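Local coordinates for neuraminidase (Influenza A virus, PDB 4K3Y), which is a neuraminidase-like surface glycoprotein of a bat influenza A virus, with a sialidase-type beta-propeller fold but probably without the usual sialidase activity, at residues K92-A97 / F109-L114; G320-A325 / T355-G360; Q265-E270 / F288-F293. All coordinates share one frame; numbering follows the deposited sequence.

Contact 1: K92-A97 / F109-L114; sequences KLKFEA and FQWTVL
Two neighbouring blades of the propeller meet here: Lys94, Glu96 and Ala97, on the outer strand of one four-stranded sheet, face Trp111 and Val113 on the second strand of the next. The two strand segments run 8.1 Å apart at their closest, with 55° between their directions, so side chains rather than backbone hydrogen bonds bridge them. Val113 gives the largest share of the buried surface. Its CG2 methyl sits 3.8 Å from Glu96 OE1, the two side chains crossing at about a right angle, while its other branch, CG1, lies 4.3 Å from Ala97 CB in a light apolar touch.

That two successive residues can both turn to Val113 follows from the classic beta bulge at Glu96 and Ala97. The pair stands opposite the single residue Val79 of strand 78-83, and the extra residue upsets the usual alternation, so that both CB atoms head for the neighbouring blade. Beyond CB, the Glu96 chain folds at chi2 (-81°), turning its carboxylate back toward Lys94 and strand 78-83. There OE2 is hydrogen-bonded to Ser81 OG, and it also forms a salt bridge with Lys94 NZ at 3.5 Å, which would offset the negative charge of this buried group.

Lys94 is long enough to go further. With CG anti to the backbone N (chi1 168°), the chain runs outward and bends only at its last torsion, and NZ comes obliquely to the indole, 3.8 Å from Trp111 CD1. Arg54 touches both of these side chains. The indole is also held by rings beyond the interface: His106 meets it edge-to-face, and Phe56 packs against it with the planes at about 60°.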
ATOM      1  N   LYS C  92       0.434   2.548  -7.559  1.00 65.31           N
ATOM      2  CA  LYS C  92       1.806   2.133  -7.289  1.00 64.43           C
ATOM      3  C   LYS C  92       2.830   3.285  -7.359  1.00 64.77           C
ATOM      4  O   LYS C  92       4.011   3.099  -7.036  1.00 65.70           O
ATOM      5  CB  LYS C  92       2.192   0.982  -8.221  1.00 66.02           C
ATOM      6  CG  LYS C  92       1.398  -0.297  -7.986  1.00 54.39           C
ATOM      7  CD  LYS C  92       1.645  -0.867  -6.595  1.00 62.52           C
ATOM      8  CE  LYS C  92       0.929  -2.198  -6.415  1.00 67.22           C
ATOM      9  NZ  LYS C  92      -0.463  -2.119  -6.948  1.00 74.50           N
ATOM     10  N   LEU C  93       2.365   4.474  -7.749  1.00 67.14           N
ATOM     11  CA  LEU C  93       3.237   5.633  -7.989  1.00 65.10           C
ATOM     12  C   LEU C  93       3.718   6.306  -6.711  1.00 64.91           C
ATOM     13  O   LEU C  93       2.899   6.681  -5.870  1.00 76.43           O
ATOM     14  CB  LEU C  93       2.491   6.681  -8.811  1.00 64.98           C
ATOM     15  CG  LEU C  93       2.725   6.702 -10.317  1.00 71.92           C
ATOM     16  CD1 LEU C  93       2.907   5.304 -10.841  1.00 71.48           C
ATOM     17  CD2 LEU C  93       1.565   7.363 -11.030  1.00 81.71           C
ATOM     18  N   LYS C  94       5.034   6.456  -6.565  1.00 60.39           N
ATOM     19  CA  LYS C  94       5.600   7.361  -5.562  1.00 50.14           C
ATOM     20  C   LYS C  94       6.026   8.634  -6.280  1.00 57.03           C
ATOM     21  O   LYS C  94       6.848   8.591  -7.203  1.00 66.92           O
ATOM     22  CB  LYS C  94       6.806   6.723  -4.853  1.00 42.23           C
ATOM     23  CG  LYS C  94       7.657   7.685  -3.986  1.00 49.38           C
ATOM     24  CD  LYS C  94       8.371   6.903  -2.855  1.00 58.91           C
ATOM     25  CE  LYS C  94       9.696   7.518  -2.395  1.00 68.78           C
ATOM     26  NZ  LYS C  94      10.789   6.473  -2.321  1.00 77.88           N
ATOM     27  N   PHE C  95       5.447   9.761  -5.890  1.00 52.45           N
ATOM     28  CA  PHE C  95       5.870  11.057  -6.423  1.00 57.01           C
ATOM     29  C   PHE C  95       7.252  11.422  -5.861  1.00 58.68           C
ATOM     30  O   PHE C  95       7.555  11.151  -4.697  1.00 56.46           O
ATOM     31  CB  PHE C  95       4.830  12.129  -6.086  1.00 56.85           C
ATOM     32  CG  PHE C  95       5.300  13.526  -6.317  1.00 66.37           C
ATOM     33  CD1 PHE C  95       5.325  14.065  -7.600  1.00 70.89           C
ATOM     34  CD2 PHE C  95       5.701  14.312  -5.254  1.00 76.60           C
ATOM     35  CE1 PHE C  95       5.753  15.359  -7.815  1.00 56.82           C
ATOM     36  CE2 PHE C  95       6.131  15.610  -5.467  1.00 77.16           C
ATOM     37  CZ  PHE C  95       6.156  16.128  -6.751  1.00 65.93           C
ATOM     38  N   GLU C  96       8.099  12.025  -6.687  1.00 69.77           N
ATOM     39  CA  GLU C  96       9.500  12.169  -6.313  1.00 64.70           C
ATOM     40  C   GLU C  96      10.024  13.606  -6.333  1.00 70.38           C
ATOM     41  O   GLU C  96      10.741  14.032  -5.414  1.00 70.87           O
ATOM     42  CB  GLU C  96      10.362  11.259  -7.192  1.00 56.69           C
ATOM     43  CG  GLU C  96      10.178   9.771  -6.895  1.00 64.01           C
ATOM     44  CD  GLU C  96      10.984   9.298  -5.678  1.00 76.07           C
ATOM     45  OE1 GLU C  96      11.584  10.159  -4.973  1.00 72.54           O
ATOM     46  OE2 GLU C  96      11.025   8.058  -5.439  1.00 68.28           O
ATOM     47  N   ALA C  97       9.665  14.348  -7.376  1.00 73.50           N
ATOM     48  CA  ALA C  97      10.198  15.693  -7.577  1.00 73.57           C
ATOM     49  C   ALA C  97       9.481  16.379  -8.725  1.00 66.94           C
ATOM     50  O   ALA C  97       8.669  15.768  -9.413  1.00 68.78           O
ATOM     51  CB  ALA C  97      11.714  15.647  -7.852  1.00 70.34           C
ATOM     52  N   PHE C 109      20.672   4.986   3.554  1.00 65.65           N
ATOM     53  CA  PHE C 109      19.780   5.764   4.409  1.00 61.51           C
ATOM     54  C   PHE C 109      18.581   6.268   3.621  1.00 68.74           C
ATOM     55  O   PHE C 109      17.447   5.869   3.884  1.00 67.66           O
ATOM     56  CB  PHE C 109      20.548   6.923   5.050  1.00 54.60           C
ATOM     57  CG  PHE C 109      21.877   6.512   5.603  1.00 76.45           C
ATOM     58  CD1 PHE C 109      21.950   5.579   6.638  1.00 85.45           C
ATOM     59  CD2 PHE C 109      23.055   7.028   5.078  1.00 76.14           C
ATOM     60  CE1 PHE C 109      23.176   5.175   7.145  1.00 81.60           C
ATOM     61  CE2 PHE C 109      24.283   6.630   5.574  1.00 74.42           C
ATOM     62  CZ  PHE C 109      24.344   5.701   6.613  1.00 78.12           C
ATOM     63  N   GLN C 110      18.832   7.128   2.638  1.00 76.04           N
ATOM     64  CA  GLN C 110      17.738   7.656   1.835  1.00 76.05           C
ATOM     65  C   GLN C 110      17.998   7.705   0.318  1.00 73.18           C
ATOM     66  O   GLN C 110      19.148   7.593  -0.153  1.00 68.65           O
ATOM     67  CB  GLN C 110      17.348   9.043   2.346  1.00 79.18           C
ATOM     68  CG  GLN C 110      15.924   9.125   2.843  1.00 85.54           C
ATOM     69  CD  GLN C 110      15.802   8.798   4.302  1.00 87.62           C
ATOM     70  OE1 GLN C 110      16.764   8.918   5.057  1.00 82.90           O
ATOM     71  NE2 GLN C 110      14.616   8.376   4.713  1.00 95.07           N
ATOM     72  N   TRP C 111      16.915   7.868  -0.442  1.00 53.29           N
ATOM     73  CA  TRP C 111      17.021   8.168  -1.866  1.00 51.67           C
ATOM     74  C   TRP C 111      17.471   9.612  -2.120  1.00 60.61           C
ATOM     75  O   TRP C 111      16.846  10.580  -1.632  1.00 67.01           O
ATOM     76  CB  TRP C 111      15.683   7.942  -2.581  1.00 49.91           C
ATOM     77  CG  TRP C 111      15.379   6.516  -2.806  1.00 62.59           C
ATOM     78  CD1 TRP C 111      14.498   5.746  -2.106  1.00 58.57           C
ATOM     79  CD2 TRP C 111      15.957   5.664  -3.805  1.00 65.24           C
ATOM     80  NE1 TRP C 111      14.494   4.462  -2.602  1.00 63.61           N
ATOM     81  CE2 TRP C 111      15.377   4.385  -3.650  1.00 67.15           C
ATOM     82  CE3 TRP C 111      16.904   5.858  -4.815  1.00 62.34           C
ATOM     83  CZ2 TRP C 111      15.721   3.298  -4.466  1.00 54.75           C
ATOM     84  CZ3 TRP C 111      17.245   4.774  -5.629  1.00 71.58           C
ATOM     85  CH2 TRP C 111      16.656   3.514  -5.444  1.00 64.11           C
ATOM     86  N   THR C 112      18.554   9.747  -2.886  1.00 61.71           N
ATOM     87  CA  THR C 112      18.948  11.024  -3.466  1.00 62.22           C
ATOM     88  C   THR C 112      18.378  11.138  -4.891  1.00 67.00           C
ATOM     89  O   THR C 112      18.543  10.239  -5.729  1.00 56.73           O
ATOM     90  CB  THR C 112      20.470  11.162  -3.524  1.00 60.11           C
ATOM     91  OG1 THR C 112      21.025  10.938  -2.216  1.00 67.64           O
ATOM     92  CG2 THR C 112      20.843  12.544  -4.033  1.00 51.55           C
ATOM     93  N   VAL C 113      17.696  12.242  -5.163  1.00 64.50           N
ATOM     94  CA  VAL C 113      17.119  12.456  -6.478  1.00 57.71           C
ATOM     95  C   VAL C 113      17.556  13.801  -7.056  1.00 67.94           C
ATOM     96  O   VAL C 113      17.216  14.861  -6.514  1.00 67.34           O
ATOM     97  CB  VAL C 113      15.586  12.410  -6.415  1.00 52.40           C
ATOM     98  CG1 VAL C 113      14.980  12.783  -7.765  1.00 45.56           C
ATOM     99  CG2 VAL C 113      15.114  11.033  -5.967  1.00 49.63           C
ATOM    100  N   LEU C 114      18.316  13.765  -8.149  1.00 68.23           N
ATOM    101  CA  LEU C 114      18.644  14.996  -8.865  1.00 63.54           C
ATOM    102  C   LEU C 114      17.637  15.230  -9.971  1.00 69.59           C
ATOM    103  O   LEU C 114      17.482  14.393 -10.858  1.00 65.95           O
ATOM    104  CB  LEU C 114      20.052  14.960  -9.439  1.00 51.72           C
ATOM    105  CG  LEU C 114      21.109  14.824  -8.348  1.00 67.52           C
ATOM    106  CD1 LEU C 114      21.465  13.351  -8.152  1.00 65.62           C
ATOM    107  CD2 LEU C 114      22.337  15.659  -8.665  1.00 68.06           C
TER

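Contact 2: G320-A325 / T355-G360; sequences GLYQPA and TFCGTG
Tyr322 reaches out to Thr355 with the far end of its ring, where OH lies 3.4 Å from Thr355 CB and 3.8 Å from the methyl CG2. Ring carbon CE1 adds a looser touch to the same CG2 at 4.2 Å, the methyl lying oblique to the ring and the two side chains crossing at about a right angle. On the same hydroxyl, Cys357 SG closes in to 4.0 Å. These are van der Waals contacts, and no hydrogen bond links the two segments.

The first torsion of Tyr322 puts the ring there: at chi1 72°, CG lies between the backbone N and the carbonyl carbon, which swings the ring across the sheet. What it spans is strand 335-343, the neighbour of both segments. Within this four-stranded antiparallel blade, 315-322 is the innermost strand and 349-359 the third, and the outermost place is filled by strand 20-26, the N-terminal strand completing the last blade, which closes the ring of the propeller.

Cys335 on the intervening strand ties the pieces together, pairing with Tyr322 through backbone hydrogen bonds and with Cys357 through a disulfide that fixes the sulfur near the tyrosine. Thr355 is set from the other side: its OG1 is hydrogen-bonded to Thr24 OG1 of strand 20-26, which holds the rotation that presents CB and CG2 to Tyr322. Val46 and Cys48 of the adjoining blade also pack on the tyrosine, while Ile130 of a neighbouring subunit packs on Cys357.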
ATOM      1  N   GLY C 320      20.610   1.598 -20.232  1.00 54.87           N
ATOM      2  CA  GLY C 320      21.428   2.002 -19.105  1.00 50.64           C
ATOM      3  C   GLY C 320      21.846   0.901 -18.160  1.00 61.64           C
ATOM      4  O   GLY C 320      21.305  -0.200 -18.213  1.00 59.63           O
ATOM      5  N   LEU C 321      22.810   1.193 -17.289  1.00 61.23           N
ATOM      6  CA  LEU C 321      23.326   0.185 -16.353  1.00 54.95           C
ATOM      7  C   LEU C 321      22.785   0.354 -14.922  1.00 61.46           C
ATOM      8  O   LEU C 321      22.411   1.460 -14.515  1.00 62.27           O
ATOM      9  CB  LEU C 321      24.850   0.281 -16.319  1.00 64.93           C
ATOM     10  CG  LEU C 321      25.740  -0.819 -16.889  1.00 63.97           C
ATOM     11  CD1 LEU C 321      25.028  -1.652 -17.945  1.00 48.30           C
ATOM     12  CD2 LEU C 321      26.994  -0.162 -17.451  1.00 53.06           C
ATOM     13  N   TYR C 322      22.753  -0.742 -14.157  1.00 66.66           N
ATOM     14  CA  TYR C 322      22.433  -0.666 -12.723  1.00 54.12           C
ATOM     15  C   TYR C 322      22.941  -1.874 -11.940  1.00 56.33           C
ATOM     16  O   TYR C 322      22.974  -2.985 -12.474  1.00 64.37           O
ATOM     17  CB  TYR C 322      20.930  -0.447 -12.485  1.00 46.12           C
ATOM     18  CG  TYR C 322      20.032  -1.630 -12.772  1.00 54.40           C
ATOM     19  CD1 TYR C 322      19.601  -1.911 -14.074  1.00 59.04           C
ATOM     20  CD2 TYR C 322      19.579  -2.450 -11.738  1.00 48.73           C
ATOM     21  CE1 TYR C 322      18.760  -2.993 -14.342  1.00 62.40           C
ATOM     22  CE2 TYR C 322      18.733  -3.532 -11.993  1.00 51.46           C
ATOM     23  CZ  TYR C 322      18.327  -3.797 -13.293  1.00 70.53           C
ATOM     24  OH  TYR C 322      17.496  -4.867 -13.540  1.00 72.60           O
ATOM     25  N   GLN C 323      23.345  -1.645 -10.687  1.00 55.61           N
ATOM     26  CA  GLN C 323      23.793  -2.725  -9.791  1.00 50.71           C
ATOM     27  C   GLN C 323      22.851  -2.945  -8.598  1.00 57.92           C
ATOM     28  O   GLN C 323      22.698  -2.060  -7.750  1.00 62.74           O
ATOM     29  CB  GLN C 323      25.202  -2.436  -9.282  1.00 42.14           C
ATOM     30  CG  GLN C 323      26.274  -2.563 -10.350  1.00 49.51           C
ATOM     31  CD  GLN C 323      27.601  -1.912  -9.942  1.00 65.64           C
ATOM     32  OE1 GLN C 323      27.637  -0.758  -9.475  1.00 67.41           O
ATOM     33  NE2 GLN C 323      28.700  -2.652 -10.121  1.00 55.96           N
ATOM     34  N   PRO C 324      22.211  -4.126  -8.528  1.00 69.70           N
ATOM     35  CA  PRO C 324      21.359  -4.479  -7.381  1.00 60.86           C
ATOM     36  C   PRO C 324      22.229  -4.682  -6.143  1.00 63.19           C
ATOM     37  O   PRO C 324      23.321  -5.239  -6.296  1.00 67.03           O
ATOM     38  CB  PRO C 324      20.739  -5.823  -7.801  1.00 54.05           C
ATOM     39  CG  PRO C 324      20.968  -5.938  -9.266  1.00 70.97           C
ATOM     40  CD  PRO C 324      22.243  -5.198  -9.538  1.00 75.38           C
ATOM     41  N   ALA C 325      21.786  -4.247  -4.961  1.00 72.39           N
ATOM     42  CA  ALA C 325      22.593  -4.471  -3.760  1.00 77.10           C
ATOM     43  C   ALA C 325      21.789  -4.774  -2.499  1.00 81.10           C
ATOM     44  O   ALA C 325      22.081  -4.244  -1.416  1.00 86.72           O
ATOM     45  CB  ALA C 325      23.562  -3.309  -3.521  1.00 80.03           C
ATOM     46  N   THR C 355      14.581  -5.420 -18.645  1.00 49.88           N
ATOM     47  CA  THR C 355      15.822  -5.421 -17.881  1.00 46.66           C
ATOM     48  C   THR C 355      16.508  -6.777 -18.017  1.00 53.84           C
ATOM     49  O   THR C 355      15.854  -7.794 -18.262  1.00 56.27           O
ATOM     50  CB  THR C 355      15.588  -5.054 -16.398  1.00 46.60           C
ATOM     51  OG1 THR C 355      14.602  -5.924 -15.846  1.00 54.60           O
ATOM     52  CG2 THR C 355      15.097  -3.622 -16.259  1.00 52.33           C
ATOM     53  N   PHE C 356      17.825  -6.788 -17.862  1.00 49.97           N
ATOM     54  CA  PHE C 356      18.598  -8.006 -18.033  1.00 44.15           C
ATOM     55  C   PHE C 356      19.642  -7.997 -16.951  1.00 47.06           C
ATOM     56  O   PHE C 356      20.186  -6.940 -16.640  1.00 54.26           O
ATOM     57  CB  PHE C 356      19.317  -8.001 -19.393  1.00 46.85           C
ATOM     58  CG  PHE C 356      18.435  -8.348 -20.556  1.00 44.66           C
ATOM     59  CD1 PHE C 356      17.747  -7.352 -21.258  1.00 43.90           C
ATOM     60  CD2 PHE C 356      18.306  -9.677 -20.972  1.00 46.25           C
ATOM     61  CE1 PHE C 356      16.920  -7.686 -22.350  1.00 46.40           C
ATOM     62  CE2 PHE C 356      17.489 -10.012 -22.054  1.00 55.41           C
ATOM     63  CZ  PHE C 356      16.793  -9.022 -22.748  1.00 48.58           C
ATOM     64  N   CYS C 357      19.934  -9.165 -16.386  1.00 58.70           N
ATOM     65  CA  CYS C 357      21.044  -9.306 -15.440  1.00 52.33           C
ATOM     66  C   CYS C 357      21.942 -10.409 -15.938  1.00 49.27           C
ATOM     67  O   CYS C 357      21.501 -11.282 -16.696  1.00 69.88           O
ATOM     68  CB  CYS C 357      20.528  -9.617 -14.034  1.00 51.12           C
ATOM     69  SG  CYS C 357      19.598  -8.239 -13.309  1.00 79.47           S
ATOM     70  N   GLY C 358      23.205 -10.371 -15.535  1.00 44.80           N
ATOM     71  CA  GLY C 358      24.164 -11.329 -16.054  1.00 55.35           C
ATOM     72  C   GLY C 358      24.103 -12.716 -15.426  1.00 73.44           C
ATOM     73  O   GLY C 358      23.833 -12.860 -14.232  1.00 85.48           O
ATOM     74  N   THR C 359      24.355 -13.728 -16.252  1.00 74.83           N
ATOM     75  CA  THR C 359      24.547 -15.105 -15.817  1.00 68.86           C
ATOM     76  C   THR C 359      25.999 -15.478 -16.048  1.00 70.61           C
ATOM     77  O   THR C 359      26.608 -15.044 -17.030  1.00 72.91           O
ATOM     78  CB  THR C 359      23.737 -16.066 -16.689  1.00 83.16           C
ATOM     79  OG1 THR C 359      22.362 -15.690 -16.654  1.00 93.01           O
ATOM     80  CG2 THR C 359      23.883 -17.523 -16.205  1.00 90.01           C
ATOM     81  N   GLY C 360      26.549 -16.306 -15.168  1.00 72.06           N
ATOM     82  CA  GLY C 360      27.896 -16.812 -15.357  1.00 71.32           C
ATOM     83  C   GLY C 360      28.050 -17.785 -16.518  1.00 65.65           C
ATOM     84  O   GLY C 360      29.163 -18.012 -16.997  1.00 74.09           O
TER

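Contact 3: Q265-E270 / F288-F293; sequences QGFMIE and FEIYKF
The far end of the Phe267 ring rests against both Phe288 and Ile290, and everything tight in this contact gathers round that one ring. Ile290 CD1 arrives at the ring edge, near its plane, 3.8 Å from Phe267 CE2 and 4.1 Å from CZ, the side chains crossing at about a right angle. From Phe288 it is the far carbon CZ that touches, 4.0 Å from Phe267 CE1, and there each ring meets the other obliquely rather than in a stack. A chi1 of 62° turns the ring of Phe267 toward the opposing strand. On that strand Ile290 stretches to full length (chi1 -168°, chi2 168°), which carries its terminal methyl up to the ring.

Both segments belong to one antiparallel blade, in which strand 268-269 is innermost and strand 286-294 third, with 273-279 between them. Phe267 lies just before the inner strand, and its ring continues into the adjoining blade, touching Ser319 and meeting the ring of Phe336.

Past Phe267 the fit slackens. Ile269 CD1 stops 4.9 Å from Ile290 CD1, leaving only a marginal approach, and beyond it Glu270, partly exposed, turns to other partners, its carboxylate hydrogen-bonded to Thr296 and Leu297. Glu289, by strand alternation, points to the other face of the sheet, where it forms a salt bridge with Arg278. Lys292, on the side of Ile290, takes its NZ to Asn19. With three hydrocarbon side chains and no hydrogen bond across it, the contact depends on shape and on burial from water, and none of its interactions imposes the strict direction that a polar pair would.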
ATOM      1  N   GLN C 265      21.646   7.374 -25.468  1.00 47.55           N
ATOM      2  CA  GLN C 265      22.235   6.822 -24.256  1.00 52.25           C
ATOM      3  C   GLN C 265      22.332   5.317 -24.394  1.00 51.69           C
ATOM      4  O   GLN C 265      21.379   4.646 -24.821  1.00 54.52           O
ATOM      5  CB  GLN C 265      21.371   7.188 -23.052  1.00 52.56           C
ATOM      6  CG  GLN C 265      21.770   6.627 -21.717  1.00 48.98           C
ATOM      7  CD  GLN C 265      20.931   7.260 -20.622  1.00 57.91           C
ATOM      8  OE1 GLN C 265      19.750   7.586 -20.842  1.00 65.63           O
ATOM      9  NE2 GLN C 265      21.542   7.488 -19.452  1.00 39.45           N
ATOM     10  N   GLY C 266      23.500   4.800 -24.038  1.00 49.70           N
ATOM     11  CA  GLY C 266      23.771   3.383 -24.125  1.00 55.35           C
ATOM     12  C   GLY C 266      25.046   3.146 -23.369  1.00 58.24           C
ATOM     13  O   GLY C 266      25.664   4.106 -22.883  1.00 61.40           O
ATOM     14  N   PHE C 267      25.458   1.884 -23.295  1.00 58.28           N
ATOM     15  CA  PHE C 267      26.520   1.498 -22.378  1.00 50.43           C
ATOM     16  C   PHE C 267      27.551   0.565 -23.001  1.00 57.28           C
ATOM     17  O   PHE C 267      27.312  -0.084 -24.029  1.00 55.68           O
ATOM     18  CB  PHE C 267      25.909   0.820 -21.132  1.00 56.92           C
ATOM     19  CG  PHE C 267      25.147  -0.458 -21.442  1.00 57.52           C
ATOM     20  CD1 PHE C 267      23.781  -0.419 -21.736  1.00 51.17           C
ATOM     21  CD2 PHE C 267      25.795  -1.698 -21.440  1.00 53.83           C
ATOM     22  CE1 PHE C 267      23.075  -1.589 -22.033  1.00 50.20           C
ATOM     23  CE2 PHE C 267      25.085  -2.878 -21.735  1.00 55.29           C
ATOM     24  CZ  PHE C 267      23.732  -2.820 -22.037  1.00 56.46           C
ATOM     25  N   MET C 268      28.708   0.528 -22.352  1.00 57.92           N
ATOM     26  CA  MET C 268      29.730  -0.476 -22.579  1.00 54.34           C
ATOM     27  C   MET C 268      30.085  -1.038 -21.203  1.00 69.80           C
ATOM     28  O   MET C 268      29.989  -0.323 -20.191  1.00 62.21           O
ATOM     29  CB  MET C 268      30.964   0.152 -23.224  1.00 51.38           C
ATOM     30  CG  MET C 268      30.776   0.633 -24.670  1.00 55.66           C
ATOM     31  SD  MET C 268      32.191   1.591 -25.265  1.00 70.59           S
ATOM     32  CE  MET C 268      31.733   1.892 -26.984  1.00124.70           C
ATOM     33  N   ILE C 269      30.476  -2.308 -21.146  1.00 64.19           N
ATOM     34  CA  ILE C 269      30.956  -2.860 -19.886  1.00 61.94           C
ATOM     35  C   ILE C 269      32.423  -3.242 -20.006  1.00 68.09           C
ATOM     36  O   ILE C 269      32.780  -4.079 -20.841  1.00 67.04           O
ATOM     37  CB  ILE C 269      30.166  -4.107 -19.436  1.00 59.02           C
ATOM     38  CG1 ILE C 269      28.673  -3.793 -19.327  1.00 52.40           C
ATOM     39  CG2 ILE C 269      30.724  -4.632 -18.098  1.00 44.14           C
ATOM     40  CD1 ILE C 269      27.807  -5.015 -19.050  1.00 44.60           C
ATOM     41  N   GLU C 270      33.267  -2.636 -19.173  1.00 60.24           N
ATOM     42  CA  GLU C 270      34.703  -2.931 -19.188  1.00 62.96           C
ATOM     43  C   GLU C 270      35.101  -3.940 -18.108  1.00 71.20           C
ATOM     44  O   GLU C 270      34.866  -3.726 -16.909  1.00 67.01           O
ATOM     45  CB  GLU C 270      35.525  -1.653 -19.024  1.00 65.73           C
ATOM     46  CG  GLU C 270      36.987  -1.902 -18.701  1.00 63.69           C
ATOM     47  CD  GLU C 270      37.813  -2.259 -19.922  1.00 76.33           C
ATOM     48  OE1 GLU C 270      37.228  -2.509 -20.997  1.00 72.54           O
ATOM     49  OE2 GLU C 270      39.058  -2.280 -19.806  1.00 83.39           O
ATOM     50  N   PHE C 288      18.182  -5.305 -30.400  1.00 47.92           N
ATOM     51  CA  PHE C 288      19.283  -4.959 -29.523  1.00 53.84           C
ATOM     52  C   PHE C 288      20.218  -6.145 -29.445  1.00 58.21           C
ATOM     53  O   PHE C 288      19.776  -7.296 -29.335  1.00 48.94           O
ATOM     54  CB  PHE C 288      18.766  -4.600 -28.132  1.00 54.19           C
ATOM     55  CG  PHE C 288      19.816  -4.032 -27.222  1.00 40.72           C
ATOM     56  CD1 PHE C 288      20.071  -2.673 -27.211  1.00 44.25           C
ATOM     57  CD2 PHE C 288      20.537  -4.854 -26.368  1.00 37.88           C
ATOM     58  CE1 PHE C 288      21.039  -2.130 -26.372  1.00 45.73           C
ATOM     59  CE2 PHE C 288      21.502  -4.323 -25.534  1.00 44.99           C
ATOM     60  CZ  PHE C 288      21.751  -2.952 -25.532  1.00 45.50           C
ATOM     61  N   GLU C 289      21.512  -5.865 -29.518  1.00 57.49           N
ATOM     62  CA  GLU C 289      22.508  -6.926 -29.456  1.00 51.68           C
ATOM     63  C   GLU C 289      23.536  -6.533 -28.413  1.00 50.58           C
ATOM     64  O   GLU C 289      23.688  -5.354 -28.096  1.00 60.57           O
ATOM     65  CB  GLU C 289      23.155  -7.186 -30.834  1.00 43.29           C
ATOM     66  CG  GLU C 289      23.969  -6.002 -31.420  1.00 62.08           C
ATOM     67  CD  GLU C 289      24.259  -6.151 -32.914  1.00 67.49           C
ATOM     68  OE1 GLU C 289      24.404  -7.304 -33.393  1.00 82.51           O
ATOM     69  OE2 GLU C 289      24.349  -5.115 -33.613  1.00 66.73           O
ATOM     70  N   ILE C 290      24.205  -7.527 -27.850  1.00 43.36           N
ATOM     71  CA  ILE C 290      25.296  -7.264 -26.924  1.00 55.41           C
ATOM     72  C   ILE C 290      26.420  -8.249 -27.245  1.00 61.87           C
ATOM     73  O   ILE C 290      26.203  -9.462 -27.373  1.00 58.21           O
ATOM     74  CB  ILE C 290      24.836  -7.270 -25.415  1.00 59.13           C
ATOM     75  CG1 ILE C 290      25.935  -6.713 -24.505  1.00 57.77           C
ATOM     76  CG2 ILE C 290      24.339  -8.664 -24.955  1.00 46.15           C
ATOM     77  CD1 ILE C 290      25.476  -6.421 -23.073  1.00 57.99           C
ATOM     78  N   TYR C 291      27.615  -7.702 -27.421  1.00 58.16           N
ATOM     79  CA  TYR C 291      28.747  -8.447 -27.952  1.00 55.73           C
ATOM     80  C   TYR C 291      29.799  -8.611 -26.866  1.00 55.44           C
ATOM     81  O   TYR C 291      30.207  -7.624 -26.243  1.00 56.51           O
ATOM     82  CB  TYR C 291      29.332  -7.655 -29.119  1.00 59.76           C
ATOM     83  CG  TYR C 291      30.211  -8.422 -30.065  1.00 74.10           C
ATOM     84  CD1 TYR C 291      30.443  -9.779 -29.904  1.00 84.00           C
ATOM     85  CD2 TYR C 291      30.813  -7.779 -31.132  1.00 87.36           C
ATOM     86  CE1 TYR C 291      31.259 -10.469 -30.786  1.00 93.08           C
ATOM     87  CE2 TYR C 291      31.622  -8.450 -32.009  1.00 92.30           C
ATOM     88  CZ  TYR C 291      31.846  -9.790 -31.838  1.00 93.72           C
ATOM     89  OH  TYR C 291      32.666 -10.430 -32.735  1.00 84.56           O
ATOM     90  N   LYS C 292      30.226  -9.852 -26.632  1.00 57.25           N
ATOM     91  CA  LYS C 292      31.246 -10.129 -25.621  1.00 53.80           C
ATOM     92  C   LYS C 292      32.630 -10.052 -26.256  1.00 63.71           C
ATOM     93  O   LYS C 292      32.847 -10.532 -27.383  1.00 59.58           O
ATOM     94  CB  LYS C 292      31.047 -11.513 -24.999  1.00 60.28           C
ATOM     95  CG  LYS C 292      31.903 -11.766 -23.755  1.00 75.41           C
ATOM     96  CD  LYS C 292      32.408 -13.214 -23.668  1.00 87.06           C
ATOM     97  CE  LYS C 292      31.344 -14.178 -23.162  1.00 94.85           C
ATOM     98  NZ  LYS C 292      31.936 -15.273 -22.346  1.00 96.86           N
ATOM     99  N   PHE C 293      33.558  -9.437 -25.532  1.00 58.81           N
ATOM    100  CA  PHE C 293      34.933  -9.321 -25.990  1.00 68.91           C
ATOM    101  C   PHE C 293      35.859  -9.934 -24.947  1.00 79.94           C
ATOM    102  O   PHE C 293      35.671  -9.729 -23.742  1.00 76.59           O
ATOM    103  CB  PHE C 293      35.292  -7.853 -26.255  1.00 72.48           C
ATOM    104  CG  PHE C 293      34.597  -7.262 -27.465  1.00 73.29           C
ATOM    105  CD1 PHE C 293      35.129  -7.433 -28.735  1.00 69.62           C
ATOM    106  CD2 PHE C 293      33.417  -6.532 -27.333  1.00 67.05           C
ATOM    107  CE1 PHE C 293      34.501  -6.900 -29.856  1.00 61.56           C
ATOM    108  CE2 PHE C 293      32.789  -6.001 -28.447  1.00 73.91           C
ATOM    109  CZ  PHE C 293      33.338  -6.182 -29.715  1.00 65.13           C
TER

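How the contacts relate
From the N terminus, contact 1 comes first, closing a loop of 11 residues that includes strand 101-106 and joining one blade to the next. Contact 3 follows much later, closing 17 residues round strand 273-279 within a single blade. Contact 2 comes last, closing 29 residues round strand 335-343 in the blade completed by strand 20-26. The three are in series, none nested or crossing. In space, contacts 2 and 3 are neighbours: Leu321 CD1 packs 3.6 Å from Phe267 CD2, joining their two blades. Contact 1 stands apart, its centre about 21 Å from that of contact 2 and 29 Å from that of contact 3.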